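Glycerate dehydrogenase/glyoxylate reductase (PDB 2CUK) probably catalyses the NAD(P)H-dependent reduction of hydroxypyruvate and glyoxylate, as a member of the D-isomer specific 2-hydroxyacid dehydrogenase family. Local coordinates at residues 47-52 / 67-72; 168-173 / 180-185; 193-198 / 218-223; 242-247 / 267-272. All blocks are in the same frame, centred on the assembly; numbering follows the deposited sequence.

Contact 1 of 4, residues 47-52 / 67-72; sequences LIPTVE and KVIACY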
loop_
_atom_site.group_PDB
_atom_site.type_symbol
_atom_site.label_atom_id
_atom_site.label_comp_id
_atom_site.label_asym_id
_atom_site.label_seq_id
_atom_site.Cartn_x
_atom_site.Cartn_y
_atom_site.Cartn_z
ATOM N N LEU A 47 -8.188 34.991 -8.044
ATOM C CA LEU A 47 -7.667 33.891 -8.854
ATOM C C LEU A 47 -7.244 32.695 -8.009
ATOM O O LEU A 47 -6.567 32.854 -6.993
ATOM C CB LEU A 47 -6.463 34.363 -9.677
ATOM C CG LEU A 47 -5.746 33.298 -10.514
ATOM C CD1 LEU A 47 -6.631 32.885 -11.679
ATOM C CD2 LEU A 47 -4.417 33.835 -11.023
ATOM N N ILE A 48 -7.655 31.501 -8.436
ATOM C CA ILE A 48 -7.289 30.262 -7.750
ATOM C C ILE A 48 -6.621 29.368 -8.790
ATOM O O ILE A 48 -7.295 28.659 -9.538
ATOM C CB ILE A 48 -8.515 29.522 -7.185
ATOM C CG1 ILE A 48 -9.253 30.414 -6.186
ATOM C CG2 ILE A 48 -8.063 28.227 -6.506
ATOM C CD1 ILE A 48 -10.579 29.856 -5.728
ATOM N N PRO A 49 -5.281 29.402 -8.859
ATOM C CA PRO A 49 -4.518 28.599 -9.815
ATOM C C PRO A 49 -4.041 27.280 -9.227
ATOM O O PRO A 49 -4.269 26.997 -8.047
ATOM C CB PRO A 49 -3.352 29.512 -10.148
ATOM C CG PRO A 49 -3.024 30.068 -8.787
ATOM C CD PRO A 49 -4.395 30.356 -8.164
ATOM N N THR A 50 -3.377 26.488 -10.068
ATOM C CA THR A 50 -2.813 25.200 -9.677
ATOM C C THR A 50 -1.326 25.237 -10.015
ATOM O O THR A 50 -0.844 26.208 -10.601
ATOM C CB THR A 50 -3.455 24.014 -10.448
ATOM O OG1 THR A 50 -3.176 24.139 -11.848
ATOM C CG2 THR A 50 -4.958 23.978 -10.229
ATOM N N VAL A 51 -0.601 24.185 -9.643
ATOM C CA VAL A 51 0.829 24.111 -9.919
ATOM C C VAL A 51 1.132 24.090 -11.418
ATOM O O VAL A 51 2.269 24.333 -11.827
ATOM C CB VAL A 51 1.464 22.849 -9.276
ATOM C CG1 VAL A 51 1.401 22.951 -7.757
ATOM C CG2 VAL A 51 0.742 21.595 -9.757
ATOM N N GLU A 52 0.116 23.809 -12.231
ATOM C CA GLU A 52 0.279 23.747 -13.685
ATOM C C GLU A 52 0.112 25.106 -14.368
ATOM O O GLU A 52 0.258 25.209 -15.587
ATOM C CB GLU A 52 -0.735 22.768 -14.290
ATOM C CG GLU A 52 -0.599 21.327 -13.816
ATOM C CD GLU A 52 0.546 20.588 -14.484
ATOM O OE1 GLU A 52 1.671 21.132 -14.516
ATOM O OE2 GLU A 52 0.322 19.458 -14.968
ATOM N N LYS A 67 -6.759 41.191 -6.840
ATOM C CA LYS A 67 -6.485 41.448 -5.428
ATOM C C LYS A 67 -5.836 40.282 -4.690
ATOM O O LYS A 67 -5.057 40.483 -3.759
ATOM C CB LYS A 67 -7.779 41.822 -4.697
ATOM C CG LYS A 67 -8.488 43.049 -5.251
ATOM C CD LYS A 67 -9.742 43.394 -4.454
ATOM C CE LYS A 67 -9.413 44.045 -3.112
ATOM N NZ LYS A 67 -8.668 43.149 -2.185
ATOM N N VAL A 68 -6.151 39.059 -5.102
ATOM C CA VAL A 68 -5.600 37.899 -4.422
ATOM C C VAL A 68 -5.403 36.680 -5.301
ATOM O O VAL A 68 -6.205 36.391 -6.192
ATOM C CB VAL A 68 -6.503 37.487 -3.239
ATOM C CG1 VAL A 68 -7.909 37.196 -3.746
ATOM C CG2 VAL A 68 -5.932 36.263 -2.534
ATOM N N ILE A 69 -4.314 35.974 -5.037
ATOM C CA ILE A 69 -3.994 34.744 -5.738
ATOM C C ILE A 69 -4.028 33.671 -4.652
ATOM O O ILE A 69 -3.067 33.508 -3.898
ATOM C CB ILE A 69 -2.582 34.790 -6.367
ATOM C CG1 ILE A 69 -2.512 35.903 -7.418
ATOM C CG2 ILE A 69 -2.255 33.444 -7.006
ATOM C CD1 ILE A 69 -1.139 36.065 -8.036
ATOM N N ALA A 70 -5.155 32.973 -4.549
ATOM C CA ALA A 70 -5.315 31.918 -3.556
ATOM C C ALA A 70 -4.946 30.592 -4.203
ATOM O O ALA A 70 -5.768 29.952 -4.866
ATOM C CB ALA A 70 -6.754 31.881 -3.047
ATOM N N CYS A 71 -3.698 30.188 -4.007
ATOM C CA CYS A 71 -3.181 28.953 -4.578
ATOM C C CYS A 71 -3.846 27.681 -4.087
ATOM O O CYS A 71 -4.062 27.498 -2.891
ATOM C CB CYS A 71 -1.677 28.844 -4.321
ATOM S SG CYS A 71 -0.715 30.121 -5.135
ATOM N N TYR A 72 -4.157 26.802 -5.033
ATOM C CA TYR A 72 -4.754 25.515 -4.726
ATOM C C TYR A 72 -3.558 24.569 -4.639
ATOM O O TYR A 72 -3.373 23.703 -5.493
ATOM C CB TYR A 72 -5.703 25.082 -5.855
ATOM C CG TYR A 72 -6.451 23.792 -5.576
ATOM C CD1 TYR A 72 -7.440 23.733 -4.594
ATOM C CD2 TYR A 72 -6.149 22.623 -6.276
ATOM C CE1 TYR A 72 -8.111 22.539 -4.312
ATOM C CE2 TYR A 72 -6.808 21.419 -6.000
ATOM C CZ TYR A 72 -7.785 21.384 -5.019
ATOM O OH TYR A 72 -8.423 20.195 -4.736
HETATM O O HOH W 1 -2.074 22.642 -7.633
#
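Tyr72, in the second strand's exit loop, has its CB aimed at segment 47-52 by the backbone, while CG anti to the backbone N (chi1 -176°) carries the ring away from it. CB sits 3.2 Å from Pro49 O and 4.0 Å from Ile48 CG2. Farther out, CD2 passes Thr50 CG2 obliquely at 4.3 Å; Met289 of helix 283-301 and Pro134 of the second subunit also pack on this side chain. At the tip, OH is hydrogen-bonded to Arg286 O. The backbone below is held by three bonds that run nearly along the C=O axes of their acceptors: Leu47 N to Val68 O, Ala70 N to Leu47 O at 2.8 Å, and Tyr72 N to Pro49 O at 3.0 Å. Strands 46-48 and 68-70 are thus parallel neighbours inside a five-stranded sheet, the two strands of a right-handed beta-alpha-beta crossover whose connection carries helix 57-62. The pairing outlasts the strands: beyond the Tyr72–Pro49 bond, a water accepts from Val51 N and donates to Tyr72 O, joining the two exit loops. Away from Tyr72, the Pro49 ring crosses Ile69 at about a right angle, Pro49 CG lying 3.9 Å from Ile69 CG2. Back on the Tyr72 side, Ile48 CG2 rests 3.3 Å from Ala70 O, and the Ile48 side chain also packs on Leu297 of helix 283-301.

Contact 2 of 4, residues 168-173 / 180-185; sequences MRVVYH and LPYPFL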
loop_
_atom_site.group_PDB
_atom_site.type_symbol
_atom_site.label_atom_id
_atom_site.label_comp_id
_atom_site.label_asym_id
_atom_site.label_seq_id
_atom_site.Cartn_x
_atom_site.Cartn_y
_atom_site.Cartn_z
ATOM N N MET A 168 9.734 -0.610 11.710
ATOM C CA MET A 168 10.930 -0.050 11.099
ATOM C C MET A 168 11.648 0.894 12.049
ATOM O O MET A 168 11.039 1.466 12.949
ATOM C CB MET A 168 10.584 0.730 9.823
ATOM C CG MET A 168 10.049 -0.119 8.683
ATOM S SD MET A 168 10.049 0.797 7.136
ATOM C CE MET A 168 11.764 0.634 6.648
ATOM N N ARG A 169 12.951 1.047 11.839
ATOM C CA ARG A 169 13.693 1.979 12.626
ATOM C C ARG A 169 13.819 3.228 11.808
ATOM O O ARG A 169 13.826 3.198 10.585
ATOM C CB ARG A 169 15.078 1.388 12.893
ATOM C CG ARG A 169 15.112 0.535 14.162
ATOM C CD ARG A 169 15.922 -0.753 13.970
ATOM N NE ARG A 169 17.314 -0.553 14.385
ATOM C CZ ARG A 169 17.853 -1.473 15.208
ATOM N NH1 ARG A 169 17.133 -2.504 15.614
ATOM N NH2 ARG A 169 19.129 -1.355 15.587
ATOM N N VAL A 170 13.840 4.381 12.466
ATOM C CA VAL A 170 13.865 5.641 11.738
ATOM C C VAL A 170 15.060 6.541 12.036
ATOM O O VAL A 170 15.452 6.715 13.189
ATOM C CB VAL A 170 12.580 6.449 12.008
ATOM C CG1 VAL A 170 12.652 7.798 11.293
ATOM C CG2 VAL A 170 11.362 5.661 11.542
ATOM N N VAL A 171 15.630 7.106 10.977
ATOM C CA VAL A 171 16.754 8.032 11.084
ATOM C C VAL A 171 16.455 9.130 10.078
ATOM O O VAL A 171 15.596 8.956 9.208
ATOM C CB VAL A 171 18.108 7.357 10.735
ATOM C CG1 VAL A 171 18.359 6.183 11.664
ATOM C CG2 VAL A 171 18.109 6.905 9.284
ATOM N N TYR A 172 17.138 10.263 10.181
ATOM C CA TYR A 172 16.864 11.336 9.238
ATOM C C TYR A 172 17.977 12.350 9.072
ATOM O O TYR A 172 18.878 12.463 9.904
ATOM C CB TYR A 172 15.580 12.072 9.645
ATOM C CG TYR A 172 15.743 13.031 10.810
ATOM C CD1 TYR A 172 15.876 14.407 10.596
ATOM C CD2 TYR A 172 15.769 12.565 12.122
ATOM C CE1 TYR A 172 16.028 15.295 11.666
ATOM C CE2 TYR A 172 15.925 13.440 13.197
ATOM C CZ TYR A 172 16.052 14.802 12.964
ATOM O OH TYR A 172 16.198 15.664 14.033
ATOM N N HIS A 173 17.905 13.077 7.967
ATOM C CA HIS A 173 18.850 14.137 7.674
ATOM C C HIS A 173 17.998 15.328 7.278
ATOM O O HIS A 173 16.959 15.166 6.642
ATOM C CB HIS A 173 19.777 13.772 6.516
ATOM C CG HIS A 173 20.645 14.909 6.073
ATOM N ND1 HIS A 173 21.623 15.453 6.879
ATOM C CD2 HIS A 173 20.637 15.649 4.940
ATOM C CE1 HIS A 173 22.178 16.481 6.261
ATOM N NE2 HIS A 173 21.598 16.622 5.082
ATOM N N LEU A 180 13.266 15.329 17.907
ATOM C CA LEU A 180 12.535 14.097 17.643
ATOM C C LEU A 180 13.311 12.907 18.199
ATOM O O LEU A 180 14.528 12.968 18.346
ATOM C CB LEU A 180 12.328 13.930 16.134
ATOM C CG LEU A 180 11.499 15.017 15.443
ATOM C CD1 LEU A 180 11.594 14.860 13.929
ATOM C CD2 LEU A 180 10.047 14.928 15.910
ATOM N N PRO A 181 12.613 11.808 18.521
ATOM C CA PRO A 181 13.278 10.621 19.062
ATOM C C PRO A 181 13.931 9.753 17.987
ATOM O O PRO A 181 13.817 8.523 18.017
ATOM C CB PRO A 181 12.144 9.901 19.777
ATOM C CG PRO A 181 10.978 10.188 18.876
ATOM C CD PRO A 181 11.148 11.660 18.573
ATOM N N TYR A 182 14.608 10.392 17.037
ATOM C CA TYR A 182 15.272 9.666 15.956
ATOM C C TYR A 182 16.686 10.193 15.756
ATOM O O TYR A 182 16.943 11.384 15.927
ATOM C CB TYR A 182 14.530 9.838 14.625
ATOM C CG TYR A 182 13.022 9.753 14.692
ATOM C CD1 TYR A 182 12.378 8.596 15.132
ATOM C CD2 TYR A 182 12.238 10.827 14.282
ATOM C CE1 TYR A 182 10.984 8.516 15.157
ATOM C CE2 TYR A 182 10.853 10.759 14.304
ATOM C CZ TYR A 182 10.232 9.605 14.739
ATOM O OH TYR A 182 8.857 9.553 14.739
ATOM N N PRO A 183 17.623 9.306 15.396
ATOM C CA PRO A 183 19.011 9.717 15.170
ATOM C C PRO A 183 19.129 10.677 13.985
ATOM O O PRO A 183 18.579 10.419 12.913
ATOM C CB PRO A 183 19.718 8.391 14.900
ATOM C CG PRO A 183 18.953 7.431 15.754
ATOM C CD PRO A 183 17.519 7.839 15.484
ATOM N N PHE A 184 19.831 11.789 14.190
ATOM C CA PHE A 184 20.044 12.781 13.138
ATOM C C PHE A 184 21.389 12.444 12.488
ATOM O O PHE A 184 22.417 12.410 13.164
ATOM C CB PHE A 184 20.096 14.191 13.736
ATOM C CG PHE A 184 20.333 15.275 12.722
ATOM C CD1 PHE A 184 19.298 15.729 11.916
ATOM C CD2 PHE A 184 21.596 15.833 12.565
ATOM C CE1 PHE A 184 19.513 16.725 10.965
ATOM C CE2 PHE A 184 21.824 16.829 11.618
ATOM C CZ PHE A 184 20.778 17.277 10.814
ATOM N N LEU A 185 21.382 12.200 11.182
ATOM C CA LEU A 185 22.608 11.834 10.475
ATOM C C LEU A 185 22.941 12.775 9.326
ATOM O O LEU A 185 22.100 13.547 8.868
ATOM C CB LEU A 185 22.476 10.407 9.916
ATOM C CG LEU A 185 21.989 9.304 10.860
ATOM C CD1 LEU A 185 21.752 8.007 10.082
ATOM C CD2 LEU A 185 23.009 9.089 11.965
HETATM O O HOH W 2 16.607 14.191 16.050
#
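The Tyr182 ring is sandwiched: Val170 CG1 stands over one face in a CH-pi contact, 4.0 Å from the centroid, and Pro181 CG lies over the opposite face. Tyr172 receives Phe184 on a face, as an offset edge-to-face pair with planes at 71° and Phe184 CD1 only 3.3 Å from Tyr172 CE1. The flat imidazole of His173 meets Leu185 O at its edge, in plane. These rings line the border strand of the Rossmann-type NAD-binding domain, where the chain loops round so that segment 180-185 runs beside strand 169-173 in roughly the same direction and forms a single bridge, Tyr172 with Phe184. Tyr172 N donates to Pro183 O, and Leu185 N returns an almost straight bond (174°) to Tyr172 O at 2.8 Å. Tyr172 holds CG in the crowded position between its backbone N and carbonyl carbon (chi1 77°), which swings the ring back across the loop. Its OH bonds to Lys178 N and to a water that also donates to Tyr182 O, so the hydroxyl holds the returning chain at two points. An alanine at Tyr172 would lose the surface under Phe184 and these polar links, and would probably loosen the loop. Leu185 CD1 packs against Val171 CB at 3.8 Å. Past it, His173 ND1 donates to an in-plane lone pair of Leu185 O at 2.8 Å.

Contact 3 of 4, residues 193-198 / 218-223; sequences EADVVS and AMKRGA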
loop_
_atom_site.group_PDB
_atom_site.type_symbol
_atom_site.label_atom_id
_atom_site.label_comp_id
_atom_site.label_asym_id
_atom_site.label_seq_id
_atom_site.Cartn_x
_atom_site.Cartn_y
_atom_site.Cartn_z
ATOM N N GLU A 193 23.588 3.767 5.809
ATOM C CA GLU A 193 22.900 2.882 6.745
ATOM C C GLU A 193 21.428 2.564 6.455
ATOM O O GLU A 193 20.894 1.580 6.965
ATOM C CB GLU A 193 23.014 3.467 8.160
ATOM C CG GLU A 193 22.258 2.685 9.230
ATOM C CD GLU A 193 22.302 3.355 10.593
ATOM O OE1 GLU A 193 23.391 3.402 11.205
ATOM O OE2 GLU A 193 21.246 3.843 11.052
ATOM N N ALA A 194 20.780 3.381 5.634
ATOM C CA ALA A 194 19.361 3.192 5.334
ATOM C C ALA A 194 19.005 2.054 4.379
ATOM O O ALA A 194 19.667 1.841 3.366
ATOM C CB ALA A 194 18.780 4.493 4.810
ATOM N N ASP A 195 17.935 1.339 4.715
ATOM C CA ASP A 195 17.441 0.242 3.890
ATOM C C ASP A 195 16.441 0.842 2.908
ATOM O O ASP A 195 16.267 0.353 1.794
ATOM C CB ASP A 195 16.763 -0.807 4.766
ATOM C CG ASP A 195 17.745 -1.522 5.668
ATOM O OD1 ASP A 195 18.592 -2.266 5.139
ATOM O OD2 ASP A 195 17.678 -1.334 6.901
ATOM N N VAL A 196 15.787 1.914 3.346
ATOM C CA VAL A 196 14.826 2.634 2.522
ATOM C C VAL A 196 15.109 4.125 2.676
ATOM O O VAL A 196 15.195 4.627 3.793
ATOM C CB VAL A 196 13.365 2.388 2.976
ATOM C CG1 VAL A 196 12.410 3.193 2.098
ATOM C CG2 VAL A 196 13.031 0.902 2.908
ATOM N N VAL A 197 15.277 4.826 1.562
ATOM C CA VAL A 197 15.513 6.264 1.605
ATOM C C VAL A 197 14.291 6.957 1.018
ATOM O O VAL A 197 13.893 6.666 -0.105
ATOM C CB VAL A 197 16.747 6.676 0.769
ATOM C CG1 VAL A 197 16.895 8.197 0.784
ATOM C CG2 VAL A 197 18.007 6.008 1.321
ATOM N N SER A 198 13.691 7.870 1.777
ATOM C CA SER A 198 12.515 8.588 1.299
ATOM C C SER A 198 12.807 10.085 1.297
ATOM O O SER A 198 13.305 10.637 2.286
ATOM C CB SER A 198 11.303 8.283 2.189
ATOM O OG SER A 198 10.109 8.785 1.607
ATOM N N ALA A 218 25.678 5.034 -3.786
ATOM C CA ALA A 218 26.257 5.080 -2.447
ATOM C C ALA A 218 25.261 4.397 -1.514
ATOM O O ALA A 218 25.610 3.960 -0.421
ATOM C CB ALA A 218 26.491 6.522 -2.005
ATOM N N MET A 219 24.007 4.318 -1.950
ATOM C CA MET A 219 22.979 3.656 -1.156
ATOM C C MET A 219 23.340 2.171 -1.093
ATOM O O MET A 219 24.071 1.671 -1.950
ATOM C CB MET A 219 21.604 3.863 -1.804
ATOM C CG MET A 219 21.073 5.287 -1.655
ATOM S SD MET A 219 19.487 5.587 -2.474
ATOM C CE MET A 219 18.437 4.338 -1.645
ATOM N N LYS A 220 22.855 1.453 -0.089
ATOM C CA LYS A 220 23.253 0.052 -0.049
ATOM C C LYS A 220 22.595 -0.781 -1.150
ATOM O O LYS A 220 21.525 -0.473 -1.647
ATOM C CB LYS A 220 23.105 -0.607 1.369
ATOM C CG LYS A 220 21.707 -0.525 2.012
ATOM C CD LYS A 220 21.750 -0.347 3.562
ATOM C CE LYS A 220 21.464 -1.657 4.327
ATOM N NZ LYS A 220 21.620 -1.498 5.780
ATOM N N ARG A 221 23.319 -1.811 -1.587
ATOM C CA ARG A 221 22.806 -2.680 -2.641
ATOM C C ARG A 221 21.596 -3.341 -1.994
ATOM O O ARG A 221 21.678 -3.822 -0.860
ATOM C CB ARG A 221 23.844 -3.740 -3.047
ATOM C CG ARG A 221 23.391 -4.636 -4.211
ATOM C CD ARG A 221 24.414 -5.726 -4.549
ATOM N NE ARG A 221 23.904 -6.649 -5.563
ATOM C CZ ARG A 221 24.028 -6.489 -6.881
ATOM N NH1 ARG A 221 24.662 -5.435 -7.383
ATOM N NH2 ARG A 221 23.493 -7.384 -7.703
ATOM N N GLY A 222 20.469 -3.343 -2.699
ATOM C CA GLY A 222 19.265 -3.926 -2.139
ATOM C C GLY A 222 18.409 -2.903 -1.405
ATOM O O GLY A 222 17.453 -3.269 -0.720
ATOM N N ALA A 223 18.747 -1.623 -1.542
ATOM C CA ALA A 223 17.989 -0.557 -0.891
ATOM C C ALA A 223 16.829 -0.105 -1.778
ATOM O O ALA A 223 16.797 -0.406 -2.965
ATOM C CB ALA A 223 18.900 0.632 -0.592
HETATM O O HOH W 3 20.805 3.237 1.329
HETATM O O HOH W 4 15.857 -2.558 1.578
#
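Charge comes first: Lys220 NZ forms a salt bridge with Asp195 OD1 at 3.2 Å and adds a weak hydrogen bond to Glu193 O. The site lies at the entrance of two adjacent parallel strands of the Rossmann-type sheet, where helix 187-193 gives way to strand 196-199 and a type II turn, Lys220 to Ala223, leads into strand 224-227. Asp195 OD2 is taken by Thr146 N, so this carboxylate spans to strand 146-150 as well. To arrive, the lysine sets CG in the crowded position between backbone N and carbonyl carbon (chi1 56°) and bends again at chi2 and chi3, laying CD 3.0 Å from Ala194 O. Beside Glu193 O at the helix C-terminus, a positive charge would probably be favourable. A leucine in place of Lys220 would keep some of the chain's bulk but lose the salt bridge and the weak bond to Glu193 O, and would probably leave this helix end less firmly tied to the turn. Water-mediated links come next: one water donates to Ala194 O and accepts from Lys220 N at 3.1 Å, while another donates to both Asp195 O and Gly222 O. The backbones meet in a CA-H...O contact, Ala223 CA 3.3 Å from Asp195 O. Apolar contact is between Met219 and Val197: Met219, bent at chi3, presses CE to 3.4 Å from Val197 CG2, tighter than usual for two carbons.

Contact 4 of 4, residues 242-247 / 267-272; sequences ALRGHL and YALPNA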
loop_
_atom_site.group_PDB
_atom_site.type_symbol
_atom_site.label_atom_id
_atom_site.label_comp_id
_atom_site.label_asym_id
_atom_site.label_seq_id
_atom_site.Cartn_x
_atom_site.Cartn_y
_atom_site.Cartn_z
ATOM N N ALA A 242 20.906 2.483 -11.675
ATOM C CA ALA A 242 20.951 1.862 -10.354
ATOM C C ALA A 242 19.904 0.783 -10.136
ATOM O O ALA A 242 20.086 -0.105 -9.297
ATOM C CB ALA A 242 20.807 2.942 -9.267
ATOM N N LEU A 243 18.810 0.854 -10.884
ATOM C CA LEU A 243 17.736 -0.120 -10.739
ATOM C C LEU A 243 17.988 -1.433 -11.459
ATOM O O LEU A 243 17.316 -2.425 -11.193
ATOM C CB LEU A 243 16.412 0.476 -11.230
ATOM C CG LEU A 243 15.748 1.493 -10.296
ATOM C CD1 LEU A 243 14.575 2.130 -10.994
ATOM C CD2 LEU A 243 15.293 0.798 -9.024
ATOM N N ARG A 244 18.961 -1.454 -12.363
ATOM C CA ARG A 244 19.224 -2.684 -13.096
ATOM C C ARG A 244 19.761 -3.811 -12.224
ATOM O O ARG A 244 19.518 -4.979 -12.513
ATOM C CB ARG A 244 20.155 -2.412 -14.282
ATOM C CG ARG A 244 19.496 -1.529 -15.337
ATOM C CD ARG A 244 20.244 -1.525 -16.658
ATOM N NE ARG A 244 19.690 -0.538 -17.587
ATOM C CZ ARG A 244 18.487 -0.617 -18.151
ATOM N NH1 ARG A 244 17.692 -1.647 -17.890
ATOM N NH2 ARG A 244 18.078 0.339 -18.975
ATOM N N GLY A 245 20.462 -3.471 -11.142
ATOM C CA GLY A 245 20.991 -4.509 -10.272
ATOM C C GLY A 245 21.428 -4.077 -8.878
ATOM O O GLY A 245 21.542 -4.909 -7.975
ATOM N N HIS A 246 21.674 -2.787 -8.689
ATOM C CA HIS A 246 22.111 -2.285 -7.391
ATOM C C HIS A 246 20.960 -2.116 -6.395
ATOM O O HIS A 246 20.955 -2.737 -5.331
ATOM C CB HIS A 246 22.848 -0.953 -7.566
ATOM C CG HIS A 246 23.396 -0.399 -6.289
ATOM N ND1 HIS A 246 24.322 -1.075 -5.523
ATOM C CD2 HIS A 246 23.132 0.756 -5.632
ATOM C CE1 HIS A 246 24.605 -0.359 -4.449
ATOM N NE2 HIS A 246 23.896 0.755 -4.491
ATOM N N LEU A 247 19.983 -1.283 -6.743
ATOM C CA LEU A 247 18.832 -1.036 -5.868
ATOM C C LEU A 247 17.768 -2.115 -5.953
ATOM O O LEU A 247 17.541 -2.692 -7.020
ATOM C CB LEU A 247 18.185 0.310 -6.209
ATOM C CG LEU A 247 19.027 1.556 -5.929
ATOM C CD1 LEU A 247 18.294 2.795 -6.430
ATOM C CD2 LEU A 247 19.304 1.656 -4.435
ATOM N N TYR A 267 9.473 2.598 -16.975
ATOM C CA TYR A 267 8.217 1.860 -17.103
ATOM C C TYR A 267 8.432 0.397 -17.448
ATOM O O TYR A 267 7.550 -0.427 -17.232
ATOM C CB TYR A 267 7.316 2.502 -18.161
ATOM C CG TYR A 267 6.688 3.804 -17.731
ATOM C CD1 TYR A 267 5.797 3.853 -16.654
ATOM C CD2 TYR A 267 6.978 4.991 -18.398
ATOM C CE1 TYR A 267 5.213 5.058 -16.256
ATOM C CE2 TYR A 267 6.401 6.195 -18.012
ATOM C CZ TYR A 267 5.520 6.224 -16.944
ATOM O OH TYR A 267 4.940 7.418 -16.578
ATOM N N ALA A 268 9.606 0.077 -17.983
ATOM C CA ALA A 268 9.926 -1.295 -18.355
ATOM C C ALA A 268 10.593 -2.060 -17.206
ATOM O O ALA A 268 10.877 -3.251 -17.329
ATOM C CB ALA A 268 10.831 -1.302 -19.584
ATOM N N LEU A 269 10.836 -1.379 -16.089
ATOM C CA LEU A 269 11.469 -2.011 -14.931
ATOM C C LEU A 269 10.427 -2.449 -13.909
ATOM O O LEU A 269 9.755 -1.620 -13.299
ATOM C CB LEU A 269 12.468 -1.049 -14.271
ATOM C CG LEU A 269 13.681 -0.667 -15.123
ATOM C CD1 LEU A 269 14.536 0.361 -14.391
ATOM C CD2 LEU A 269 14.494 -1.914 -15.432
ATOM N N PRO A 270 10.274 -3.767 -13.716
ATOM C CA PRO A 270 9.298 -4.284 -12.758
ATOM C C PRO A 270 9.532 -3.869 -11.307
ATOM O O PRO A 270 8.601 -3.891 -10.505
ATOM C CB PRO A 270 9.374 -5.800 -12.967
ATOM C CG PRO A 270 10.768 -6.013 -13.477
ATOM C CD PRO A 270 10.941 -4.866 -14.433
ATOM N N ASN A 271 10.764 -3.484 -10.969
ATOM C CA ASN A 271 11.059 -3.064 -9.598
ATOM C C ASN A 271 10.890 -1.556 -9.403
ATOM O O ASN A 271 11.318 -0.993 -8.395
ATOM C CB ASN A 271 12.465 -3.528 -9.173
ATOM C CG ASN A 271 13.573 -2.953 -10.040
ATOM O OD1 ASN A 271 13.381 -2.677 -11.226
ATOM N ND2 ASN A 271 14.754 -2.793 -9.452
ATOM N N ALA A 272 10.254 -0.907 -10.374
ATOM C CA ALA A 272 9.981 0.523 -10.292
ATOM C C ALA A 272 8.465 0.717 -10.320
ATOM O O ALA A 272 7.783 0.170 -11.182
ATOM C CB ALA A 272 10.621 1.268 -11.468
#
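Asn271 ND2 donates to Leu243 O at 3.1 Å, the one polar bond joining the two segments. The approach is well formed: the amide nitrogen lies in the carbonyl plane on a lone pair, the carbonyl oxygen lies close to the amide plane, and the N-H...O angle is 159°. Beside this bond the Leu243 side chain spreads over three neighbours. Its CB touches Leu269 CD1 at 3.7 Å, its CD1 reaches Ala272 CB at 4.1 Å, and its CD2 lies alongside the Asn271 amide, 3.7 Å from ND2. The two leucines cross obliquely, each with CG anti to its carbonyl carbon. Leu269 uses its other branch against the guanidinium of Arg244, whose extended chain brings NH1 to 4.0 Å from Leu269 CD2. Asn271 is aimed by its first torsion (chi1 61°), which places CG in the crowded position between backbone N and carbonyl carbon. Its backbone is fixed by the type I turn from Leu269 to Ala272, closed by Ala272 N bonding to Leu269 O at 3.1 Å, with Pro270 and Asn271 at the corners. ND2 also donates to Phe248 O, so one amide group grips the chain on both flanks of the bend that follows helix 236-243. That bend is itself held by Leu247 N, bonded to Ala242 O at 2.8 Å. Helix end, entry to strand 249-252 and turn before the border strand 272-274 thus meet at one edge of the Rossmann-type NAD-binding domain.

Overall arrangement
From the N terminus, contact 1 closes first, across the crossover between strands 46-48 and 68-70 of the five-stranded sheet. Contact 2 then closes the short loop after strand 169-173, contact 3 the excursion from strand 196-199 to the entrance of strand 224-227, and contact 4 the path through strand 249-252 to strand 272-274. All four follow in series; none nests or crosses. Contact 1 stands apart on the other side of the chain's centre, its centre about 36 to 38 Å from the centres of the other three. In the NAD-binding domain, contacts 2 and 3 touch through Val171 with Glu193 and Met168 with Val196, while His246 probably hydrogen-bonds Met219 and Gly222, joining contact 4 to contact 3.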